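Local coordinates for protein esterase A (Caulobacter crescentus, PDB 5GKV) that probably hydrolyses ester substrates as a serine hydrolase of the beta-lactamase and penicillin-binding protein family, at residues 268-281 / 348-361. Residues are numbered along the deposited sequence; the frame is centred on the assembly and turned at random.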
loop_
_atom_site.group_PDB
_atom_site.type_symbol
_atom_site.label_atom_id
_atom_site.label_comp_id
_atom_site.label_asym_id
_atom_site.label_seq_id
_atom_site.Cartn_x
_atom_site.Cartn_y
_atom_site.Cartn_z
ATOM N N ALA A 268 -6.119 -7.561 -4.478
ATOM C CA ALA A 268 -5.958 -7.192 -5.881
ATOM C C ALA A 268 -5.135 -8.246 -6.604
ATOM O O ALA A 268 -4.516 -9.115 -5.986
ATOM C CB ALA A 268 -5.289 -5.828 -6.037
ATOM N N THR A 269 -5.097 -8.118 -7.928
ATOM C CA THR A 269 -4.108 -8.790 -8.760
ATOM C C THR A 269 -2.987 -7.813 -9.096
ATOM O O THR A 269 -3.140 -6.587 -8.987
ATOM C CB THR A 269 -4.713 -9.300 -10.068
ATOM O OG1 THR A 269 -5.085 -8.171 -10.872
ATOM C CG2 THR A 269 -5.919 -10.206 -9.815
ATOM N N ALA A 270 -1.849 -8.369 -9.507
ATOM C CA ALA A 270 -0.715 -7.516 -9.861
ATOM C C ALA A 270 -1.033 -6.581 -11.026
ATOM O O ALA A 270 -0.743 -5.373 -10.920
ATOM C CB ALA A 270 0.508 -8.394 -10.133
ATOM N N PRO A 271 -1.653 -7.032 -12.127
ATOM C CA PRO A 271 -1.971 -6.070 -13.202
ATOM C C PRO A 271 -2.913 -4.956 -12.774
ATOM O O PRO A 271 -2.813 -3.834 -13.289
ATOM C CB PRO A 271 -2.608 -6.951 -14.290
ATOM C CG PRO A 271 -2.164 -8.329 -13.993
ATOM C CD PRO A 271 -2.033 -8.408 -12.507
ATOM N N ALA A 272 -3.871 -5.241 -11.892
ATOM C CA ALA A 272 -4.753 -4.175 -11.425
ATOM C C ALA A 272 -3.946 -3.044 -10.797
ATOM O O ALA A 272 -4.172 -1.861 -11.105
ATOM C CB ALA A 272 -5.780 -4.731 -10.437
ATOM N N LEU A 273 -2.961 -3.385 -9.954
ATOM C CA LEU A 273 -2.134 -2.352 -9.330
ATOM C C LEU A 273 -1.222 -1.682 -10.347
ATOM O O LEU A 273 -1.007 -0.461 -10.291
ATOM C CB LEU A 273 -1.308 -2.947 -8.181
ATOM C CG LEU A 273 -2.150 -3.411 -6.984
ATOM C CD1 LEU A 273 -1.299 -4.287 -6.071
ATOM C CD2 LEU A 273 -2.716 -2.209 -6.224
ATOM N N ALA A 274 -0.671 -2.456 -11.280
ATOM C CA ALA A 274 0.217 -1.865 -12.278
ATOM C C ALA A 274 -0.533 -0.868 -13.149
ATOM O O ALA A 274 0.014 0.181 -13.517
ATOM C CB ALA A 274 0.869 -2.965 -13.135
ATOM N N ARG A 275 -1.793 -1.174 -13.486
ATOM C CA ARG A 275 -2.593 -0.247 -14.275
ATOM C C ARG A 275 -2.927 1.010 -13.477
ATOM O O ARG A 275 -2.815 2.124 -13.998
ATOM C CB ARG A 275 -3.868 -0.942 -14.762
ATOM C CG ARG A 275 -3.604 -2.082 -15.738
ATOM C CD ARG A 275 -4.892 -2.779 -16.174
ATOM N NE ARG A 275 -5.828 -1.829 -16.750
ATOM C CZ ARG A 275 -7.154 -1.963 -16.714
ATOM N NH1 ARG A 275 -7.707 -3.019 -16.123
ATOM N NH2 ARG A 275 -7.931 -1.030 -17.260
ATOM N N LEU A 276 -3.315 0.850 -12.207
ATOM C CA LEU A 276 -3.665 2.009 -11.390
ATOM C C LEU A 276 -2.461 2.921 -11.190
ATOM O O LEU A 276 -2.542 4.138 -11.418
ATOM C CB LEU A 276 -4.250 1.557 -10.044
ATOM C CG LEU A 276 -4.693 2.698 -9.110
ATOM C CD1 LEU A 276 -5.818 3.504 -9.739
ATOM C CD2 LEU A 276 -5.126 2.155 -7.769
ATOM N N MET A 277 -1.323 2.353 -10.758
ATOM C CA MET A 277 -0.117 3.158 -10.637
ATOM C C MET A 277 0.352 3.657 -11.997
ATOM O O MET A 277 0.973 4.724 -12.080
ATOM C CB MET A 277 1.005 2.362 -9.957
ATOM C CG MET A 277 0.691 1.898 -8.544
ATOM S SD MET A 277 0.200 3.215 -7.405
ATOM C CE MET A 277 1.826 3.905 -7.063
ATOM N N GLY A 278 0.056 2.908 -13.066
ATOM C CA GLY A 278 0.391 3.368 -14.407
ATOM C C GLY A 278 -0.255 4.699 -14.754
ATOM O O GLY A 278 0.352 5.538 -15.427
ATOM N N ALA A 279 -1.490 4.916 -14.290
ATOM C CA ALA A 279 -2.133 6.206 -14.508
ATOM C C ALA A 279 -1.336 7.332 -13.858
ATOM O O ALA A 279 -1.184 8.411 -14.442
ATOM C CB ALA A 279 -3.568 6.183 -13.980
ATOM N N LEU A 280 -0.816 7.099 -12.647
ATOM C CA LEU A 280 0.043 8.082 -11.989
ATOM C C LEU A 280 1.394 8.241 -12.691
ATOM O O LEU A 280 2.056 9.271 -12.505
ATOM C CB LEU A 280 0.261 7.693 -10.520
ATOM C CG LEU A 280 -0.998 7.359 -9.723
ATOM C CD1 LEU A 280 -0.657 7.142 -8.237
ATOM C CD2 LEU A 280 -2.025 8.486 -9.877
ATOM N N ALA A 281 1.820 7.256 -13.481
ATOM C CA ALA A 281 3.047 7.379 -14.270
ATOM C C ALA A 281 2.827 8.014 -15.637
ATOM O O ALA A 281 3.808 8.304 -16.333
ATOM C CB ALA A 281 3.701 6.001 -14.481
ATOM N N ALA A 348 3.714 -1.981 -5.101
ATOM C CA ALA A 348 3.273 -1.358 -6.341
ATOM C C ALA A 348 3.934 0.009 -6.431
ATOM O O ALA A 348 4.064 0.702 -5.415
ATOM C CB ALA A 348 1.750 -1.237 -6.406
ATOM N N PHE A 349 4.369 0.388 -7.633
ATOM C CA PHE A 349 5.088 1.650 -7.769
ATOM C C PHE A 349 4.759 2.304 -9.103
ATOM O O PHE A 349 4.335 1.645 -10.061
ATOM C CB PHE A 349 6.602 1.437 -7.666
ATOM C CG PHE A 349 7.182 0.752 -8.880
ATOM C CD1 PHE A 349 7.095 -0.629 -9.017
ATOM C CD2 PHE A 349 7.757 1.493 -9.904
ATOM C CE1 PHE A 349 7.601 -1.266 -10.157
ATOM C CE2 PHE A 349 8.262 0.862 -11.048
ATOM C CZ PHE A 349 8.192 -0.508 -11.167
ATOM N N ALA A 350 5.033 3.610 -9.165
ATOM C CA ALA A 350 4.914 4.414 -10.371
ATOM C C ALA A 350 6.200 5.200 -10.579
ATOM O O ALA A 350 6.812 5.663 -9.614
ATOM C CB ALA A 350 3.733 5.399 -10.287
ATOM N N ASP A 351 6.592 5.369 -11.837
ATOM C CA ASP A 351 7.760 6.169 -12.200
ATOM C C ASP A 351 7.299 7.172 -13.249
ATOM O O ASP A 351 7.265 6.865 -14.448
ATOM C CB ASP A 351 8.892 5.280 -12.708
ATOM C CG ASP A 351 10.124 6.060 -13.124
ATOM O OD1 ASP A 351 10.095 7.325 -13.136
ATOM O OD2 ASP A 351 11.123 5.392 -13.468
ATOM N N PRO A 352 6.909 8.383 -12.832
ATOM C CA PRO A 352 6.437 9.366 -13.823
ATOM C C PRO A 352 7.527 9.818 -14.770
ATOM O O PRO A 352 7.207 10.254 -15.879
ATOM C CB PRO A 352 5.935 10.535 -12.962
ATOM C CG PRO A 352 5.649 9.931 -11.629
ATOM C CD PRO A 352 6.690 8.838 -11.453
ATOM N N THR A 353 8.799 9.734 -14.363
ATOM C CA THR A 353 9.886 10.207 -15.215
ATOM C C THR A 353 10.077 9.303 -16.426
ATOM O O THR A 353 10.275 9.789 -17.545
ATOM C CB THR A 353 11.178 10.288 -14.411
ATOM O OG1 THR A 353 10.999 11.203 -13.322
ATOM C CG2 THR A 353 12.323 10.757 -15.281
ATOM N N ARG A 354 10.034 7.987 -16.222
ATOM C CA ARG A 354 10.176 7.029 -17.311
ATOM C C ARG A 354 8.834 6.571 -17.875
ATOM O O ARG A 354 8.810 5.881 -18.897
ATOM C CB ARG A 354 10.981 5.810 -16.837
ATOM C CG ARG A 354 12.283 6.142 -16.101
ATOM C CD ARG A 354 13.402 6.467 -17.061
ATOM N NE ARG A 354 13.753 5.326 -17.901
ATOM C CZ ARG A 354 14.698 4.439 -17.607
ATOM N NH1 ARG A 354 15.402 4.545 -16.482
ATOM N NH2 ARG A 354 14.943 3.439 -18.446
ATOM N N GLY A 355 7.717 6.923 -17.239
ATOM C CA GLY A 355 6.419 6.485 -17.726
ATOM C C GLY A 355 6.060 5.038 -17.428
ATOM O O GLY A 355 5.152 4.498 -18.063
ATOM N N VAL A 356 6.719 4.394 -16.465
ATOM C CA VAL A 356 6.488 2.973 -16.218
ATOM C C VAL A 356 5.891 2.789 -14.826
ATOM O O VAL A 356 5.929 3.681 -13.976
ATOM C CB VAL A 356 7.775 2.134 -16.376
ATOM C CG1 VAL A 356 8.398 2.368 -17.744
ATOM C CG2 VAL A 356 8.779 2.457 -15.277
ATOM N N SER A 357 5.319 1.608 -14.606
ATOM C CA SER A 357 4.758 1.241 -13.311
ATOM C C SER A 357 4.817 -0.274 -13.188
ATOM O O SER A 357 5.028 -0.988 -14.177
ATOM C CB SER A 357 3.304 1.722 -13.170
ATOM O OG SER A 357 2.531 1.127 -14.202
ATOM N N GLY A 358 4.591 -0.767 -11.973
ATOM C CA GLY A 358 4.582 -2.214 -11.804
ATOM C C GLY A 358 4.037 -2.621 -10.454
ATOM O O GLY A 358 3.826 -1.793 -9.560
ATOM N N ALA A 359 3.817 -3.928 -10.317
ATOM C CA ALA A 359 3.412 -4.466 -9.028
ATOM C C ALA A 359 3.852 -5.914 -8.930
ATOM O O ALA A 359 3.810 -6.655 -9.913
ATOM C CB ALA A 359 1.889 -4.363 -8.831
ATOM N N TYR A 360 4.281 -6.302 -7.735
ATOM C CA TYR A 360 4.595 -7.686 -7.400
ATOM C C TYR A 360 3.633 -8.118 -6.301
ATOM O O TYR A 360 3.562 -7.468 -5.254
ATOM C CB TYR A 360 6.047 -7.797 -6.942
ATOM C CG TYR A 360 6.425 -9.121 -6.315
ATOM C CD1 TYR A 360 6.661 -10.252 -7.107
ATOM C CD2 TYR A 360 6.579 -9.234 -4.939
ATOM C CE1 TYR A 360 7.019 -11.463 -6.529
ATOM C CE2 TYR A 360 6.935 -10.421 -4.363
ATOM C CZ TYR A 360 7.157 -11.536 -5.156
ATOM O OH TYR A 360 7.514 -12.730 -4.560
ATOM N N VAL A 361 2.895 -9.202 -6.537
ATOM C CA VAL A 361 1.880 -9.662 -5.593
ATOM C C VAL A 361 2.098 -11.154 -5.379
ATOM O O VAL A 361 2.085 -11.927 -6.342
ATOM C CB VAL A 361 0.458 -9.378 -6.102
ATOM C CG1 VAL A 361 -0.568 -9.941 -5.115
ATOM C CG2 VAL A 361 0.250 -7.842 -6.293
HETATM O O HOH W 1 4.748 11.235 -16.480
#
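Ser357 gives the one direct hydrogen bond between helix 270-281 and the hairpin formed by strands 348-351 and 356-361. Its OG donates to Ala274 O at 2.8 Å, tilted 20° from the carbonyl plane, while the same oxygen also takes the helical bond from Gly278 N. A chi1 of 60° turns OG back over its own backbone, toward the helix, where it lies 3.1 Å from the bare CA of Gly278; Ser357 CB rests against the same glycine backbone, so helix and strand pack closely here.

The rest is mostly apolar. Leu273 CB rests over the notch between two strand methyls, 3.6 Å from Ala359 CB and 3.9 Å from Ala348 CB, and the side chain sends CD1 across Val361 CG2 at about a right angle. Val361 CG2 also lies against Ala270 CA and CB. Met277 is bent at chi2 and chi3, so CG stays by Ala348 CB while CE folds over the peptide between Phe349 and Ala350; Ala350 CB meets that CE and also touches the backbone oxygen Met277 O at 3.4 Å.

In fold terms, this is a helix lying on one face of the antiparallel sheet of the beta-lactamase and penicillin-binding protein family, roughly antiparallel to strand 356-361 (153° between their directions) and so roughly parallel to strand 348-351. Helix 373-384 covers the other face, where Phe349 and Val356 meet it.

At the turn end, Ala281 CB wedges against the hairpin, 3.3 Å from Val356 O. Gly355 and Val356 stand together opposite Asp351 as a G1 beta bulge, and Gly355 CA directs a nearly straight CA-H...O contact at Ala281 O. A water donates to that oxygen and to Pro352 O. Asp351 OD1 accepts from Arg354 N above the carboxylate plane, an Asx motif, while OD2 is hydrogen-bonded to Tyr383 OH and Thr334 OG1.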